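Local coordinates for protein 2,3-dihydroxybenzoate-AMP ligase (Mycobacterium smegmatis, PDB 5KEI) that belongs to the ANL superfamily of AMP-binding enzymes, in which a large N-terminal region is followed by a small C-terminal domain, at residues L323-G329 with T346-V352; A485-L490 with I547-V553. Residues are numbered along the deposited sequence.

Contact 1 (L323-G329 with T346-V352)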
ATOM      1  N   LEU A 323      18.418 -20.103   3.091  1.00 45.83           N
ATOM      2  CA  LEU A 323      17.972 -18.724   3.277  1.00 40.42           C
ATOM      3  C   LEU A 323      19.180 -17.762   3.362  1.00 35.74           C
ATOM      4  O   LEU A 323      20.203 -18.076   3.958  1.00 41.71           O
ATOM      5  CB  LEU A 323      17.085 -18.633   4.530  1.00 32.21           C
ATOM      6  CG  LEU A 323      16.187 -17.409   4.728  1.00 36.38           C
ATOM      7  CD1 LEU A 323      15.057 -17.348   3.712  1.00 38.17           C
ATOM      8  CD2 LEU A 323      15.620 -17.380   6.129  1.00 37.66           C
ATOM      9  N   ARG A 324      19.061 -16.604   2.736  1.00 34.38           N
ATOM     10  CA  ARG A 324      20.159 -15.655   2.669  1.00 36.05           C
ATOM     11  C   ARG A 324      19.669 -14.231   2.856  1.00 34.77           C
ATOM     12  O   ARG A 324      20.445 -13.337   3.185  1.00 34.38           O
ATOM     13  CB  ARG A 324      20.879 -15.760   1.331  1.00 38.35           C
ATOM     14  CG  ARG A 324      20.053 -15.281   0.160  1.00 32.96           C
ATOM     15  CD  ARG A 324      20.875 -14.371  -0.708  1.00 40.95           C
ATOM     16  NE  ARG A 324      20.155 -13.854  -1.872  1.00 36.41           N
ATOM     17  CZ  ARG A 324      20.051 -12.566  -2.180  1.00 34.76           C
ATOM     18  NH1 ARG A 324      20.606 -11.647  -1.399  1.00 31.22           N
ATOM     19  NH2 ARG A 324      19.394 -12.197  -3.277  1.00 37.47           N
ATOM     20  N   LEU A 325      18.376 -14.026   2.622  1.00 33.51           N
ATOM     21  CA  LEU A 325      17.762 -12.720   2.775  1.00 30.10           C
ATOM     22  C   LEU A 325      16.431 -12.868   3.489  1.00 31.07           C
ATOM     23  O   LEU A 325      15.475 -13.415   2.934  1.00 28.56           O
ATOM     24  CB  LEU A 325      17.563 -12.029   1.415  1.00 29.64           C
ATOM     25  CG  LEU A 325      16.830 -10.669   1.438  1.00 28.31           C
ATOM     26  CD1 LEU A 325      17.638  -9.592   2.130  1.00 25.98           C
ATOM     27  CD2 LEU A 325      16.483 -10.231   0.045  1.00 23.43           C
ATOM     28  N   LEU A 326      16.388 -12.390   4.725  1.00 29.67           N
ATOM     29  CA  LEU A 326      15.149 -12.240   5.470  1.00 24.03           C
ATOM     30  C   LEU A 326      14.841 -10.763   5.648  1.00 24.46           C
ATOM     31  O   LEU A 326      15.477 -10.080   6.446  1.00 26.71           O
ATOM     32  CB  LEU A 326      15.239 -12.928   6.825  1.00 27.83           C
ATOM     33  CG  LEU A 326      14.002 -12.778   7.712  1.00 31.33           C
ATOM     34  CD1 LEU A 326      12.813 -13.334   6.987  1.00 29.46           C
ATOM     35  CD2 LEU A 326      14.205 -13.516   9.002  1.00 27.33           C
ATOM     36  N   GLN A 327      13.888 -10.265   4.869  1.00 23.95           N
ATOM     37  CA  GLN A 327      13.422  -8.898   5.024  1.00 26.30           C
ATOM     38  C   GLN A 327      12.428  -8.844   6.166  1.00 26.08           C
ATOM     39  O   GLN A 327      11.621  -9.763   6.338  1.00 29.35           O
ATOM     40  CB  GLN A 327      12.742  -8.365   3.755  1.00 24.06           C
ATOM     41  CG  GLN A 327      13.511  -8.461   2.458  1.00 22.02           C
ATOM     42  CD  GLN A 327      12.668  -7.967   1.271  1.00 26.80           C
ATOM     43  OE1 GLN A 327      11.671  -8.597   0.890  1.00 25.72           O
ATOM     44  NE2 GLN A 327      13.039  -6.813   0.721  1.00 20.69           N
ATOM     45  N   VAL A 328      12.477  -7.767   6.944  1.00 29.04           N
ATOM     46  CA  VAL A 328      11.482  -7.529   7.981  1.00 24.37           C
ATOM     47  C   VAL A 328      10.991  -6.082   7.909  1.00 24.87           C
ATOM     48  O   VAL A 328      11.776  -5.139   7.919  1.00 27.75           O
ATOM     49  CB  VAL A 328      12.035  -7.853   9.363  1.00 29.82           C
ATOM     50  CG1 VAL A 328      10.984  -7.559  10.453  1.00 29.02           C
ATOM     51  CG2 VAL A 328      12.471  -9.318   9.410  1.00 26.56           C
ATOM     52  N   GLY A 329       9.680  -5.924   7.782  1.00 24.86           N
ATOM     53  CA  GLY A 329       9.073  -4.618   7.626  1.00 28.02           C
ATOM     54  C   GLY A 329       7.645  -4.662   8.122  1.00 33.75           C
ATOM     55  O   GLY A 329       7.210  -5.671   8.654  1.00 34.07           O
ATOM     56  N   THR A 346      19.077 -16.185  10.425  1.00 40.66           N
ATOM     57  CA  THR A 346      20.000 -15.855   9.344  1.00 36.27           C
ATOM     58  C   THR A 346      20.616 -14.479   9.613  1.00 41.07           C
ATOM     59  O   THR A 346      19.906 -13.541   9.994  1.00 39.77           O
ATOM     60  CB  THR A 346      19.313 -15.848   7.933  1.00 37.94           C
ATOM     61  OG1 THR A 346      20.244 -15.372   6.952  1.00 34.72           O
ATOM     62  CG2 THR A 346      18.066 -14.948   7.908  1.00 34.73           C
ATOM     63  N   PRO A 347      21.942 -14.350   9.414  1.00 39.66           N
ATOM     64  CA  PRO A 347      22.575 -13.035   9.559  1.00 35.08           C
ATOM     65  C   PRO A 347      22.090 -12.092   8.465  1.00 32.79           C
ATOM     66  O   PRO A 347      22.248 -10.873   8.584  1.00 31.24           O
ATOM     67  CB  PRO A 347      24.070 -13.342   9.410  1.00 37.30           C
ATOM     68  CG  PRO A 347      24.122 -14.596   8.619  1.00 38.21           C
ATOM     69  CD  PRO A 347      22.904 -15.388   9.000  1.00 34.82           C
ATOM     70  N   GLY A 348      21.506 -12.675   7.417  1.00 33.14           N
ATOM     71  CA  GLY A 348      21.066 -11.954   6.234  1.00 31.45           C
ATOM     72  C   GLY A 348      19.756 -11.203   6.419  1.00 31.79           C
ATOM     73  O   GLY A 348      18.908 -11.206   5.541  1.00 35.09           O
ATOM     74  N   LEU A 349      19.605 -10.567   7.574  1.00 29.89           N
ATOM     75  CA  LEU A 349      18.471  -9.722   7.876  1.00 31.21           C
ATOM     76  C   LEU A 349      18.552  -8.463   7.042  1.00 29.71           C
ATOM     77  O   LEU A 349      19.637  -7.905   6.850  1.00 33.87           O
ATOM     78  CB  LEU A 349      18.444  -9.366   9.367  1.00 27.21           C
ATOM     79  CG  LEU A 349      17.626  -8.151   9.823  1.00 30.11           C
ATOM     80  CD1 LEU A 349      16.125  -8.444   9.737  1.00 29.53           C
ATOM     81  CD2 LEU A 349      18.034  -7.684  11.238  1.00 23.17           C
ATOM     82  N   GLN A 350      17.409  -8.025   6.530  1.00 22.90           N
ATOM     83  CA  GLN A 350      17.323  -6.699   5.942  1.00 24.08           C
ATOM     84  C   GLN A 350      16.131  -5.993   6.536  1.00 26.06           C
ATOM     85  O   GLN A 350      15.033  -6.545   6.545  1.00 24.56           O
ATOM     86  CB  GLN A 350      17.195  -6.771   4.433  1.00 25.66           C
ATOM     87  CG  GLN A 350      17.100  -5.423   3.766  1.00 23.79           C
ATOM     88  CD  GLN A 350      16.787  -5.568   2.309  1.00 27.75           C
ATOM     89  OE1 GLN A 350      15.764  -6.151   1.955  1.00 29.99           O
ATOM     90  NE2 GLN A 350      17.670  -5.064   1.445  1.00 26.40           N
ATOM     91  N   GLN A 351      16.339  -4.793   7.071  1.00 26.81           N
ATOM     92  CA  GLN A 351      15.211  -4.030   7.582  1.00 27.57           C
ATOM     93  C   GLN A 351      14.636  -3.189   6.454  1.00 30.06           C
ATOM     94  O   GLN A 351      15.370  -2.595   5.640  1.00 29.28           O
ATOM     95  CB  GLN A 351      15.604  -3.163   8.787  1.00 26.39           C
ATOM     96  CG  GLN A 351      15.970  -3.987  10.030  1.00 28.69           C
ATOM     97  CD  GLN A 351      15.645  -3.299  11.368  1.00 29.58           C
ATOM     98  OE1 GLN A 351      14.614  -2.647  11.511  1.00 27.30           O
ATOM     99  NE2 GLN A 351      16.535  -3.456  12.352  1.00 31.96           N
ATOM    100  N   VAL A 352      13.310  -3.185   6.382  1.00 31.04           N
ATOM    101  CA  VAL A 352      12.602  -2.428   5.365  1.00 29.83           C
ATOM    102  C   VAL A 352      11.548  -1.526   6.004  1.00 26.61           C
ATOM    103  O   VAL A 352      10.645  -2.002   6.664  1.00 34.90           O
ATOM    104  CB  VAL A 352      11.920  -3.356   4.349  1.00 26.85           C
ATOM    105  CG1 VAL A 352      11.305  -2.528   3.209  1.00 23.26           C
ATOM    106  CG2 VAL A 352      12.910  -4.394   3.837  1.00 21.67           C
TER

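Contact 2 (A485-L490 with I547-V553)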
ATOM      1  N   ALA A 485     -11.690  18.987   8.208  1.00 43.52           N
ATOM      2  CA  ALA A 485     -12.028  19.057   9.633  1.00 36.31           C
ATOM      3  C   ALA A 485     -10.792  19.259  10.491  1.00 38.23           C
ATOM      4  O   ALA A 485      -9.722  18.752  10.168  1.00 45.65           O
ATOM      5  CB  ALA A 485     -12.764  17.802  10.077  1.00 31.06           C
ATOM      6  N   ALA A 486     -10.938  20.000  11.585  1.00 36.86           N
ATOM      7  CA  ALA A 486      -9.863  20.147  12.567  1.00 41.20           C
ATOM      8  C   ALA A 486     -10.398  20.084  14.008  1.00 38.24           C
ATOM      9  O   ALA A 486     -11.215  20.904  14.414  1.00 38.51           O
ATOM     10  CB  ALA A 486      -9.109  21.446  12.337  1.00 40.78           C
ATOM     11  N   ALA A 487      -9.952  19.085  14.764  1.00 37.73           N
ATOM     12  CA  ALA A 487     -10.307  18.971  16.173  1.00 36.86           C
ATOM     13  C   ALA A 487      -9.257  19.727  16.962  1.00 41.21           C
ATOM     14  O   ALA A 487      -8.066  19.422  16.895  1.00 45.00           O
ATOM     15  CB  ALA A 487     -10.394  17.507  16.620  1.00 29.07           C
ATOM     16  N   VAL A 488      -9.698  20.744  17.684  1.00 35.59           N
ATOM     17  CA  VAL A 488      -8.780  21.644  18.351  1.00 35.87           C
ATOM     18  C   VAL A 488      -9.063  21.650  19.863  1.00 42.39           C
ATOM     19  O   VAL A 488     -10.202  21.429  20.300  1.00 38.73           O
ATOM     20  CB  VAL A 488      -8.895  23.063  17.749  1.00 38.46           C
ATOM     21  CG1 VAL A 488      -7.788  23.924  18.233  1.00 47.17           C
ATOM     22  CG2 VAL A 488      -8.843  22.992  16.218  1.00 39.21           C
ATOM     23  N   ALA A 489      -8.016  21.875  20.649  1.00 43.09           N
ATOM     24  CA  ALA A 489      -8.116  21.937  22.100  1.00 42.02           C
ATOM     25  C   ALA A 489      -8.279  23.374  22.568  1.00 43.44           C
ATOM     26  O   ALA A 489      -7.490  24.248  22.207  1.00 47.65           O
ATOM     27  CB  ALA A 489      -6.882  21.306  22.750  1.00 39.40           C
ATOM     28  N   LEU A 490      -9.319  23.611  23.361  1.00 42.01           N
ATOM     29  CA  LEU A 490      -9.521  24.901  24.008  1.00 41.94           C
ATOM     30  C   LEU A 490      -9.502  24.728  25.519  1.00 44.29           C
ATOM     31  O   LEU A 490     -10.073  23.762  26.030  1.00 43.30           O
ATOM     32  CB  LEU A 490     -10.839  25.511  23.564  1.00 40.77           C
ATOM     33  CG  LEU A 490     -10.886  25.799  22.070  1.00 46.76           C
ATOM     34  CD1 LEU A 490     -12.309  26.118  21.691  1.00 57.82           C
ATOM     35  CD2 LEU A 490      -9.949  26.933  21.708  1.00 38.01           C
ATOM     36  N   ILE A 547      -2.688  21.336   9.028  1.00 45.55           N
ATOM     37  CA  ILE A 547      -3.590  22.338   9.570  1.00 52.63           C
ATOM     38  C   ILE A 547      -2.873  23.121  10.664  1.00 51.78           C
ATOM     39  O   ILE A 547      -2.219  22.521  11.511  1.00 53.31           O
ATOM     40  CB  ILE A 547      -4.880  21.680  10.113  1.00 53.11           C
ATOM     41  CG1 ILE A 547      -5.574  20.886   8.992  1.00 47.45           C
ATOM     42  CG2 ILE A 547      -5.802  22.728  10.706  1.00 48.29           C
ATOM     43  CD1 ILE A 547      -6.827  20.120   9.428  1.00 39.36           C
ATOM     44  N   ASP A 548      -2.944  24.454  10.615  1.00 52.82           N
ATOM     45  CA  ASP A 548      -2.275  25.293  11.622  1.00 54.64           C
ATOM     46  C   ASP A 548      -3.180  25.504  12.841  1.00 52.72           C
ATOM     47  O   ASP A 548      -3.857  26.520  12.956  1.00 55.31           O
ATOM     48  CB  ASP A 548      -1.859  26.647  11.022  1.00 53.17           C
ATOM     49  CG  ASP A 548      -0.922  27.444  11.943  1.00 56.56           C
ATOM     50  OD1 ASP A 548      -0.598  26.962  13.054  1.00 56.76           O
ATOM     51  OD2 ASP A 548      -0.485  28.546  11.540  1.00 52.00           O
ATOM     52  N   LYS A 549      -3.175  24.534  13.746  1.00 46.42           N
ATOM     53  CA  LYS A 549      -4.136  24.493  14.835  1.00 54.95           C
ATOM     54  C   LYS A 549      -3.852  25.547  15.894  1.00 58.11           C
ATOM     55  O   LYS A 549      -4.775  26.068  16.511  1.00 60.12           O
ATOM     56  CB  LYS A 549      -4.156  23.102  15.472  1.00 54.08           C
ATOM     57  CG  LYS A 549      -4.653  22.016  14.539  1.00 47.69           C
ATOM     58  CD  LYS A 549      -4.802  20.689  15.249  1.00 43.30           C
ATOM     59  CE  LYS A 549      -5.624  19.711  14.412  1.00 41.76           C
ATOM     60  NZ  LYS A 549      -5.838  18.417  15.133  1.00 46.28           N
ATOM     61  N   LYS A 550      -2.580  25.859  16.106  1.00 58.36           N
ATOM     62  CA  LYS A 550      -2.213  26.887  17.061  1.00 57.64           C
ATOM     63  C   LYS A 550      -2.801  28.211  16.597  1.00 62.07           C
ATOM     64  O   LYS A 550      -3.158  29.064  17.405  1.00 66.73           O
ATOM     65  CB  LYS A 550      -0.691  26.979  17.210  1.00 58.82           C
ATOM     66  CG  LYS A 550       0.016  25.645  17.009  1.00 66.93           C
ATOM     67  CD  LYS A 550       1.452  25.651  17.532  1.00 68.34           C
ATOM     68  CE  LYS A 550       1.521  25.351  19.029  1.00 61.92           C
ATOM     69  NZ  LYS A 550       1.113  23.951  19.361  1.00 52.29           N
ATOM     70  N   ALA A 551      -2.916  28.363  15.283  1.00 59.21           N
ATOM     71  CA  ALA A 551      -3.501  29.558  14.702  1.00 61.36           C
ATOM     72  C   ALA A 551      -5.015  29.554  14.874  1.00 68.28           C
ATOM     73  O   ALA A 551      -5.608  30.582  15.204  1.00 70.87           O
ATOM     74  CB  ALA A 551      -3.139  29.666  13.235  1.00 61.48           C
ATOM     75  N   ILE A 552      -5.632  28.397  14.644  1.00 64.07           N
ATOM     76  CA  ILE A 552      -7.075  28.235  14.825  1.00 64.16           C
ATOM     77  C   ILE A 552      -7.474  28.524  16.279  1.00 65.34           C
ATOM     78  O   ILE A 552      -8.547  29.075  16.531  1.00 67.59           O
ATOM     79  CB  ILE A 552      -7.544  26.815  14.413  1.00 57.92           C
ATOM     80  CG1 ILE A 552      -7.274  26.565  12.927  1.00 52.55           C
ATOM     81  CG2 ILE A 552      -9.019  26.612  14.708  1.00 42.86           C
ATOM     82  CD1 ILE A 552      -7.789  25.229  12.430  1.00 43.23           C
ATOM     83  N   VAL A 553      -6.605  28.170  17.226  1.00 61.34           N
ATOM     84  CA  VAL A 553      -6.830  28.508  18.630  1.00 65.15           C
ATOM     85  C   VAL A 553      -6.864  30.029  18.829  1.00 74.04           C
ATOM     86  O   VAL A 553      -7.875  30.570  19.286  1.00 74.30           O
ATOM     87  CB  VAL A 553      -5.761  27.903  19.548  1.00 62.13           C
ATOM     88  CG1 VAL A 553      -5.769  28.601  20.898  1.00 66.18           C
ATOM     89  CG2 VAL A 553      -5.996  26.420  19.727  1.00 56.32           C
TER

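Contact 1 (L323-G329 with T346-V352)
Two neighbouring parallel strands, 325-328 and 349-352, meet here in the buried interior of a large mixed sheet of the N-terminal region. Their short axes approach to 4.6 Å at 26°, the twist expected of adjacent strands. The ladder is regular: L326 N donates to G348 O (2.9 Å), Q350 N to L326 O (2.8 Å), V328 N to Q350 O (2.9 Å) and V352 N to V328 O (2.9 Å). L325 and Q327 use their backbone on the other edge, pairing with strand 298-301. Helix 335-344 links the two strands, so the contact closes a beta-alpha-beta crossover. That helix packs on the face carrying L326, V328 and L349, where V328 CG2 lies 3.8 Å from L349 CD1. At the entrance to the second strand, T346 CG2 rests 3.6 Å from L326 CB, while T346 OG1 accepts a bond from G348 N (3.0 Å) in an ST turn. G348 CA makes a CA-H...O contact with R324 O (3.4 Å), an approach open to a residue without a side chain, since a CB here would clash with that oxygen. The other face is partly polar: Q327 NE2 donates to Q350 OE1 (3.1 Å) and also to the carbonyl of C263, Q350 NE2 reaches the carbonyl of T363, and Y362 packs against both glutamines.

Contact 2 (A485-L490 with I547-V553)
V488 and A486, both pointing from strand 485-490 toward the short helix 549-553, form the apolar centre of this contact. V488 CG1 touches V553 CG2 at 3.4 Å and V488 CG2 meets I552 CG2 at 3.9 Å. One strand repeat earlier, the methyl A486 CB lies 4.0 Å from I552 CD1 and 3.9 Å from I547 CG2. The methyl of A486 thus lies against both isoleucines, and I547 also reaches the strand backbone, I547 CD1 lying 3.3 Å from A485 O. At the far end V553 CG2 also approaches A489 O (3.6 Å) and, more loosely, L490 CD2 (4.5 Å). This is strand-on-helix packing within the C-terminal domain, with axes 8.5 Å apart at 57°. Strand 482-492 is an edge strand of the domain's small three-stranded sheet, A486, V488 and L490 bonding through their backbone to strand 498-505; I552 and V488 both also touch V502 of that strand, which extends the apolar layer. D548 occupies the N-cap position of the helix, and its carbonyl oxygen, D548 O, receives I552 N at 3.1 Å as the first turn forms. The polar edge belongs to K549. Its side chain runs out past A486 in an extended form, K549 CE 4.4 Å from A486 CB, until K549 NZ donates to A487 O at 3.0 Å. The same ammonium group makes salt bridges with D458 and E473, and E473 in turn accepts a hydrogen bond from A487 N, tying strand and lysine to helix 469-477.

In the fold
The two contacts show that sequence spacing can differ widely between contacts in one chain. Contact 1 closes completely before contact 2 opens. Only 16 residues, most of them in helix 335-344, separate the segments of contact 1, whereas 56 residues separate 485-490 from 547-553, so that the last helix of the chain returns to an earlier strand. They share no sheet: contact 1 belongs to the interior of the nine-stranded sheet, contact 2 to the border of the three-stranded one. Their centres lie 43 Å apart and their nearest atoms about 27 Å, without touching. Each thus lies within its own part of the chain, consistent with the two-part architecture of ANL enzymes.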